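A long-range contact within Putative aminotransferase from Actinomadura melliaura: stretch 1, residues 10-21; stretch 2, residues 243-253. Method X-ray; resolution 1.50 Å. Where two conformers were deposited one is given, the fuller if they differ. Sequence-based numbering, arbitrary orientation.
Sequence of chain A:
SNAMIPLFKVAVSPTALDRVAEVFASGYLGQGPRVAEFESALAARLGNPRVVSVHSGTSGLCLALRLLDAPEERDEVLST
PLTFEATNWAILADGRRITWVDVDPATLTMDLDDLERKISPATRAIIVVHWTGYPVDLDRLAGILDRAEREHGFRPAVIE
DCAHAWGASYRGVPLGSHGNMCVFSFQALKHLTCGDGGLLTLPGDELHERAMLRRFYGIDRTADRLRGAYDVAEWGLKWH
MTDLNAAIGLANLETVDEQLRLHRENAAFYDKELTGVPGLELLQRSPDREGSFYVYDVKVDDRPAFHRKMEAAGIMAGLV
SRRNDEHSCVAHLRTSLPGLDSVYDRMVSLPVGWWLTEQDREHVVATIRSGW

Stretch 1 (10-21) VAVSPTALDRVA
Stretch 2 (243-253) DLNAAIGLANL

How does the extended start of stretch 1 attach to stretch 2? Residues 10-13 run as an irregular strand-like loop, with phi/psi of -105/92 at A11, -119/121 at V12 and -64/145 at S13, while stretch 2 is helical from D243 onward. V12 (chi1 p) points its CA-to-CB bond sideways. The anchor is the one direct hydrogen bond across the contact: S13 N donates to N252 OD1 at 2.7 Å, with an N-H...O angle of 159°. N252 reaches it with chi1 -76° and chi2 -29°; its CA-to-CB bond points sideways, but the amide end comes nearer. An asparagine suits this buried place because its carbonyl accepts the loop's backbone NH, while ND2 is satisfied elsewhere in the structure.

What turns the loop into a helix beside A251? A type I beta turn spans S13 to A16, with P14 at -67/-2 and T15 at -94/-8, closed by A16 N to S13 O at 3.0 Å. P14 points away, its ring fitting the phi the turn needs. S13 (chi1 t) and T15 (chi1 p) share a hydrogen bond, OG to OG1, 2.8 Å. T15 OG1 also lies 3.3 Å from A251 CB and binds a water at 2.7 Å, which donates to A251 O at 3.0 Å, so this exposed hydroxyl extends the polar link.

What lets the two helices come so close? They run roughly antiparallel, at 148°, and their axes approach to 8.2 Å. In register, the CA atoms of S13 and N252 lie 5.5 Å apart, those of A16 and A251 5.1 Å, and those of R19 and A247 5.3 Å. A16, A247 and A251 present only a methyl group, A247 and A251 with CA-to-CB bonds toward stretch 1, A16 sideways. A251 CB lies 3.5 Å from A16 CA and 4.0 Å from A16 CB.

How does the contact continue along the helix? L17 turns away, whereas R19 points toward stretch 2 and has the largest covered area, 85 Å². Its CB packs 3.8 Å from A247 CB, and its chain (chi1 m, chi2 m, chi3 -148°, chi4 153°) carries the guanidinium past L250, whose CB covers one face, 3.7 Å from R19 NH1. NH1 is hydrogen-bonded elsewhere. Buried V20 (chi1 t) packs its CG1 3.7 Å from L244 CD1 and its CG2 3.8 Å from I248 CG1; V20 CG2 also lies 4.0 Å from L244 CD1. L244 (t, p) and I248 (m, t) complete this apolar end of the 509 Å² contact.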

ATOM      1  N   VAL A  10     -18.394 -10.395   3.385  1.00 18.13           N
ATOM      2  CA  VAL A  10     -17.339 -10.252   4.381  1.00 16.75           C
ATOM      3  C   VAL A  10     -17.565 -11.184   5.568  1.00 17.63           C
ATOM      4  O   VAL A  10     -18.665 -11.243   6.114  1.00 20.28           O
ATOM      5  CB  VAL A  10     -17.249  -8.800   4.890  1.00 20.63           C
ATOM      6  CG1 VAL A  10     -16.155  -8.677   5.939  1.00 24.11           C
ATOM      7  CG2 VAL A  10     -16.982  -7.850   3.740  1.00 22.74           C
ATOM      8  N   ALA A  11     -16.528 -11.926   5.952  1.00 17.59           N
ATOM      9  CA  ALA A  11     -16.590 -12.754   7.151  1.00 15.49           C
ATOM     10  C   ALA A  11     -15.779 -12.110   8.278  1.00 18.53           C
ATOM     11  O   ALA A  11     -14.573 -12.339   8.393  1.00 19.18           O
ATOM     12  CB  ALA A  11     -16.074 -14.163   6.861  1.00 23.29           C
ATOM     13  N   VAL A  12     -16.429 -11.302   9.106  0.66 18.49           N
ATOM     14  CA  VAL A  12     -15.720 -10.690  10.230  0.66 19.00           C
ATOM     15  C   VAL A  12     -16.336 -11.133  11.560  0.66 14.34           C
ATOM     16  O   VAL A  12     -17.523 -10.937  11.829  0.66 19.12           O
ATOM     17  CB  VAL A  12     -15.692  -9.146  10.110  0.66 20.16           C
ATOM     18  CG1 VAL A  12     -17.099  -8.579   9.962  0.66 23.51           C
ATOM     19  CG2 VAL A  12     -14.948  -8.517  11.293  0.66 15.81           C
ATOM     20  N   SER A  13     -15.500 -11.760  12.379  1.00 14.59           N
ATOM     21  CA  SER A  13     -15.915 -12.348  13.635  1.00 13.77           C
ATOM     22  C   SER A  13     -16.424 -11.307  14.606  1.00 13.79           C
ATOM     23  O   SER A  13     -15.901 -10.192  14.653  1.00 15.73           O
ATOM     24  CB  SER A  13     -14.740 -13.096  14.260  1.00 18.34           C
ATOM     25  OG  SER A  13     -15.076 -13.570  15.546  1.00 20.75           O
ATOM     26  N   PRO A  14     -17.427 -11.675  15.411  1.00 15.88           N
ATOM     27  CA  PRO A  14     -17.841 -10.810  16.515  1.00 19.52           C
ATOM     28  C   PRO A  14     -16.768 -10.702  17.601  1.00 19.09           C
ATOM     29  O   PRO A  14     -16.966  -9.973  18.563  1.00 28.57           O
ATOM     30  CB  PRO A  14     -19.101 -11.501  17.048  1.00 20.49           C
ATOM     31  CG  PRO A  14     -18.980 -12.916  16.609  1.00 24.95           C
ATOM     32  CD  PRO A  14     -18.283 -12.868  15.284  1.00 18.63           C
ATOM     33  N   THR A  15     -15.648 -11.404  17.446  1.00 14.67           N
ATOM     34  CA  THR A  15     -14.526 -11.242  18.363  1.00 14.87           C
ATOM     35  C   THR A  15     -13.503 -10.221  17.866  1.00 14.60           C
ATOM     36  O   THR A  15     -12.573  -9.877  18.590  1.00 17.42           O
ATOM     37  CB  THR A  15     -13.787 -12.576  18.608  1.00 16.26           C
ATOM     38  OG1 THR A  15     -13.128 -12.987  17.403  1.00 18.67           O
ATOM     39  CG2 THR A  15     -14.752 -13.667  19.045  1.00 18.10           C
ATOM     40  N   ALA A  16     -13.657  -9.740  16.632  1.00 13.37           N
ATOM     41  CA  ALA A  16     -12.696  -8.782  16.084  1.00 12.72           C
ATOM     42  C   ALA A  16     -12.659  -7.485  16.893  1.00 12.99           C
ATOM     43  O   ALA A  16     -11.592  -6.898  17.086  1.00 14.27           O
ATOM     44  CB  ALA A  16     -13.006  -8.484  14.619  1.00 12.75           C
ATOM     45  N   LEU A  17     -13.813  -7.031  17.361  1.00 13.61           N
ATOM     46  CA  LEU A  17     -13.855  -5.774  18.106  1.00 13.95           C
ATOM     47  C   LEU A  17     -13.021  -5.884  19.381  1.00 15.41           C
ATOM     48  O   LEU A  17     -12.321  -4.943  19.753  1.00 14.75           O
ATOM     49  CB  LEU A  17     -15.299  -5.383  18.425  1.00 14.69           C
ATOM     50  CG  LEU A  17     -15.496  -3.970  18.983  1.00 15.06           C
ATOM     51  CD1 LEU A  17     -15.003  -2.944  17.961  1.00 14.45           C
ATOM     52  CD2 LEU A  17     -16.967  -3.735  19.327  1.00 15.90           C
ATOM     53  N   ASP A  18     -13.096  -7.040  20.040  1.00 14.58           N
ATOM     54  CA  ASP A  18     -12.290  -7.322  21.235  1.00 14.89           C
ATOM     55  C   ASP A  18     -10.791  -7.215  20.920  1.00 14.20           C
ATOM     56  O   ASP A  18     -10.030  -6.634  21.692  1.00 14.33           O
ATOM     57  CB  ASP A  18     -12.628  -8.721  21.780  1.00 18.67           C
ATOM     58  CG  ASP A  18     -11.603  -9.241  22.794  1.00 20.74           C
ATOM     59  OD1 ASP A  18     -10.611  -9.885  22.378  1.00 28.40           O
ATOM     60  OD2 ASP A  18     -11.806  -9.032  24.006  1.00 24.53           O
ATOM     61  N   ARG A  19     -10.377  -7.755  19.784  1.00 13.77           N
ATOM     62  CA  ARG A  19      -8.964  -7.708  19.416  1.00 14.46           C
ATOM     63  C   ARG A  19      -8.520  -6.298  19.056  1.00 13.11           C
ATOM     64  O   ARG A  19      -7.415  -5.877  19.418  1.00 13.36           O
ATOM     65  CB  ARG A  19      -8.669  -8.649  18.249  1.00 14.90           C
ATOM     66  CG  ARG A  19      -8.673 -10.115  18.625  1.00 24.02           C
ATOM     67  CD  ARG A  19      -7.486 -10.430  19.516  1.00 32.38           C
ATOM     68  NE  ARG A  19      -7.000 -11.788  19.307  1.00 33.75           N
ATOM     69  CZ  ARG A  19      -5.750 -12.172  19.530  1.00 25.24           C
ATOM     70  NH1 ARG A  19      -5.404 -13.431  19.316  1.00 31.49           N
ATOM     71  NH2 ARG A  19      -4.848 -11.301  19.974  1.00 28.62           N
ATOM     72  N   VAL A  20      -9.369  -5.561  18.350  1.00 12.49           N
ATOM     73  CA  VAL A  20      -9.037  -4.173  18.008  1.00 12.95           C
ATOM     74  C   VAL A  20      -8.949  -3.317  19.270  1.00 13.60           C
ATOM     75  O   VAL A  20      -8.067  -2.460  19.391  1.00 12.65           O
ATOM     76  CB  VAL A  20     -10.060  -3.575  17.022  1.00 13.28           C
ATOM     77  CG1 VAL A  20      -9.851  -2.068  16.857  1.00 17.93           C
ATOM     78  CG2 VAL A  20      -9.942  -4.283  15.678  1.00 17.41           C
ATOM     79  N   ALA A  21      -9.843  -3.554  20.225  1.00 13.53           N
ATOM     80  CA  ALA A  21      -9.789  -2.822  21.493  1.00 14.17           C
ATOM     81  C   ALA A  21      -8.439  -3.035  22.180  1.00 14.10           C
ATOM     82  O   ALA A  21      -7.898  -2.112  22.783  1.00 14.29           O
ATOM     83  CB  ALA A  21     -10.935  -3.248  22.421  1.00 15.01           C
ATOM     84  N   ASP A 243      -0.446  -3.871  13.373  1.00 11.56           N
ATOM     85  CA  ASP A 243      -1.150  -4.663  14.388  1.00 11.01           C
ATOM     86  C   ASP A 243      -2.671  -4.536  14.338  1.00 10.79           C
ATOM     87  O   ASP A 243      -3.368  -5.480  14.702  1.00 11.85           O
ATOM     88  CB  ASP A 243      -0.649  -4.298  15.794  1.00 12.09           C
ATOM     89  CG  ASP A 243       0.575  -5.107  16.210  1.00 13.72           C
ATOM     90  OD1 ASP A 243       1.257  -5.684  15.325  1.00 12.34           O
ATOM     91  OD2 ASP A 243       0.868  -5.156  17.421  1.00 15.23           O
ATOM     92  N   LEU A 244      -3.201  -3.397  13.888  1.00 10.32           N
ATOM     93  CA  LEU A 244      -4.655  -3.257  13.763  1.00 11.13           C
ATOM     94  C   LEU A 244      -5.233  -4.357  12.871  1.00 11.47           C
ATOM     95  O   LEU A 244      -6.220  -5.033  13.227  1.00 12.67           O
ATOM     96  CB  LEU A 244      -5.023  -1.883  13.204  1.00 15.66           C
ATOM     97  CG  LEU A 244      -6.482  -1.629  12.832  1.00 21.73           C
ATOM     98  CD1 LEU A 244      -7.398  -1.718  14.059  1.00 21.09           C
ATOM     99  CD2 LEU A 244      -6.619  -0.276  12.142  1.00 27.13           C
ATOM    100  N   ASN A 245      -4.604  -4.565  11.725  1.00  9.69           N
ATOM    101  CA  ASN A 245      -5.112  -5.552  10.790  1.00  8.63           C
ATOM    102  C   ASN A 245      -4.737  -6.959  11.209  1.00  9.50           C
ATOM    103  O   ASN A 245      -5.536  -7.878  11.034  1.00 10.71           O
ATOM    104  CB  ASN A 245      -4.611  -5.215   9.384  1.00  8.61           C
ATOM    105  CG  ASN A 245      -5.085  -3.848   8.951  1.00 11.40           C
ATOM    106  OD1 ASN A 245      -4.339  -2.874   9.029  1.00 13.29           O
ATOM    107  ND2 ASN A 245      -6.357  -3.754   8.563  1.00 10.50           N
ATOM    108  N   ALA A 246      -3.567  -7.138  11.817  1.00  9.19           N
ATOM    109  CA  ALA A 246      -3.218  -8.476  12.312  1.00  9.18           C
ATOM    110  C   ALA A 246      -4.203  -8.932  13.393  1.00 11.21           C
ATOM    111  O   ALA A 246      -4.547 -10.118  13.460  1.00 10.70           O
ATOM    112  CB  ALA A 246      -1.797  -8.507  12.845  1.00 10.85           C
ATOM    113  N   ALA A 247      -4.682  -7.999  14.215  1.00  9.71           N
ATOM    114  CA  ALA A 247      -5.648  -8.335  15.267  1.00 10.32           C
ATOM    115  C   ALA A 247      -6.946  -8.865  14.667  1.00 11.51           C
ATOM    116  O   ALA A 247      -7.524  -9.832  15.171  1.00 12.10           O
ATOM    117  CB  ALA A 247      -5.925  -7.125  16.144  1.00 13.44           C
ATOM    118  N   ILE A 248      -7.391  -8.239  13.582  1.00 10.75           N
ATOM    119  CA  ILE A 248      -8.606  -8.660  12.903  1.00 10.21           C
ATOM    120  C   ILE A 248      -8.416 -10.052  12.291  1.00 11.09           C
ATOM    121  O   ILE A 248      -9.275 -10.923  12.441  1.00 11.12           O
ATOM    122  CB  ILE A 248      -9.017  -7.631  11.830  1.00  9.95           C
ATOM    123  CG1 ILE A 248      -9.368  -6.308  12.522  1.00 11.54           C
ATOM    124  CG2 ILE A 248     -10.206  -8.153  11.013  1.00 12.10           C
ATOM    125  CD1 ILE A 248      -9.552  -5.142  11.565  1.00 14.67           C
ATOM    126  N   GLY A 249      -7.280 -10.265  11.638  1.00 10.45           N
ATOM    127  CA  GLY A 249      -6.957 -11.584  11.111  1.00  9.43           C
ATOM    128  C   GLY A 249      -6.939 -12.653  12.189  1.00 11.90           C
ATOM    129  O   GLY A 249      -7.463 -13.747  11.981  1.00 11.81           O
ATOM    130  N   LEU A 250      -6.345 -12.347  13.339  1.00 10.14           N
ATOM    131  CA  LEU A 250      -6.307 -13.307  14.448  1.00 11.36           C
ATOM    132  C   LEU A 250      -7.714 -13.703  14.882  1.00 13.65           C
ATOM    133  O   LEU A 250      -7.998 -14.885  15.125  1.00 14.27           O
ATOM    134  CB  LEU A 250      -5.541 -12.725  15.640  1.00 12.56           C
ATOM    135  CG  LEU A 250      -4.026 -12.769  15.467  1.00 12.75           C
ATOM    136  CD1 LEU A 250      -3.306 -11.775  16.386  1.00 13.79           C
ATOM    137  CD2 LEU A 250      -3.511 -14.187  15.679  1.00 14.53           C
ATOM    138  N   ALA A 251      -8.604 -12.718  14.954  1.00 11.41           N
ATOM    139  CA  ALA A 251      -9.981 -12.980  15.342  1.00 11.93           C
ATOM    140  C   ALA A 251     -10.692 -13.858  14.326  1.00 14.57           C
ATOM    141  O   ALA A 251     -11.534 -14.688  14.679  1.00 17.33           O
ATOM    142  CB  ALA A 251     -10.742 -11.662  15.520  1.00 13.59           C
ATOM    143  N   ASN A 252     -10.350 -13.686  13.057  1.00 11.88           N
ATOM    144  CA  ASN A 252     -11.054 -14.400  12.006  1.00 11.58           C
ATOM    145  C   ASN A 252     -10.499 -15.802  11.746  1.00 14.51           C
ATOM    146  O   ASN A 252     -11.126 -16.610  11.053  1.00 14.86           O
ATOM    147  CB  ASN A 252     -11.048 -13.564  10.732  1.00 12.95           C
ATOM    148  CG  ASN A 252     -12.031 -12.422  10.807  1.00 15.62           C
ATOM    149  OD1 ASN A 252     -13.050 -12.521  11.496  1.00 18.87           O
ATOM    150  ND2 ASN A 252     -11.738 -11.333  10.115  1.00 13.59           N
ATOM    151  N   LEU A 253      -9.345 -16.105  12.328  1.00 15.66           N
ATOM    152  CA  LEU A 253      -8.753 -17.431  12.169  1.00 17.65           C
ATOM    153  C   LEU A 253      -9.611 -18.507  12.809  1.00 23.56           C
ATOM    154  O   LEU A 253      -9.611 -19.649  12.358  1.00 21.68           O
ATOM    155  CB  LEU A 253      -7.352 -17.482  12.771  1.00 17.95           C
ATOM    156  CG  LEU A 253      -6.192 -17.117  11.852  1.00 25.52           C
ATOM    157  CD1 LEU A 253      -4.898 -17.097  12.645  1.00 26.21           C
ATOM    158  CD2 LEU A 253      -6.114 -18.118  10.709  1.00 22.13           C
TER
HETATM  159  O   HOH W   1     -11.756 -15.341  17.632  1.00 27.56           O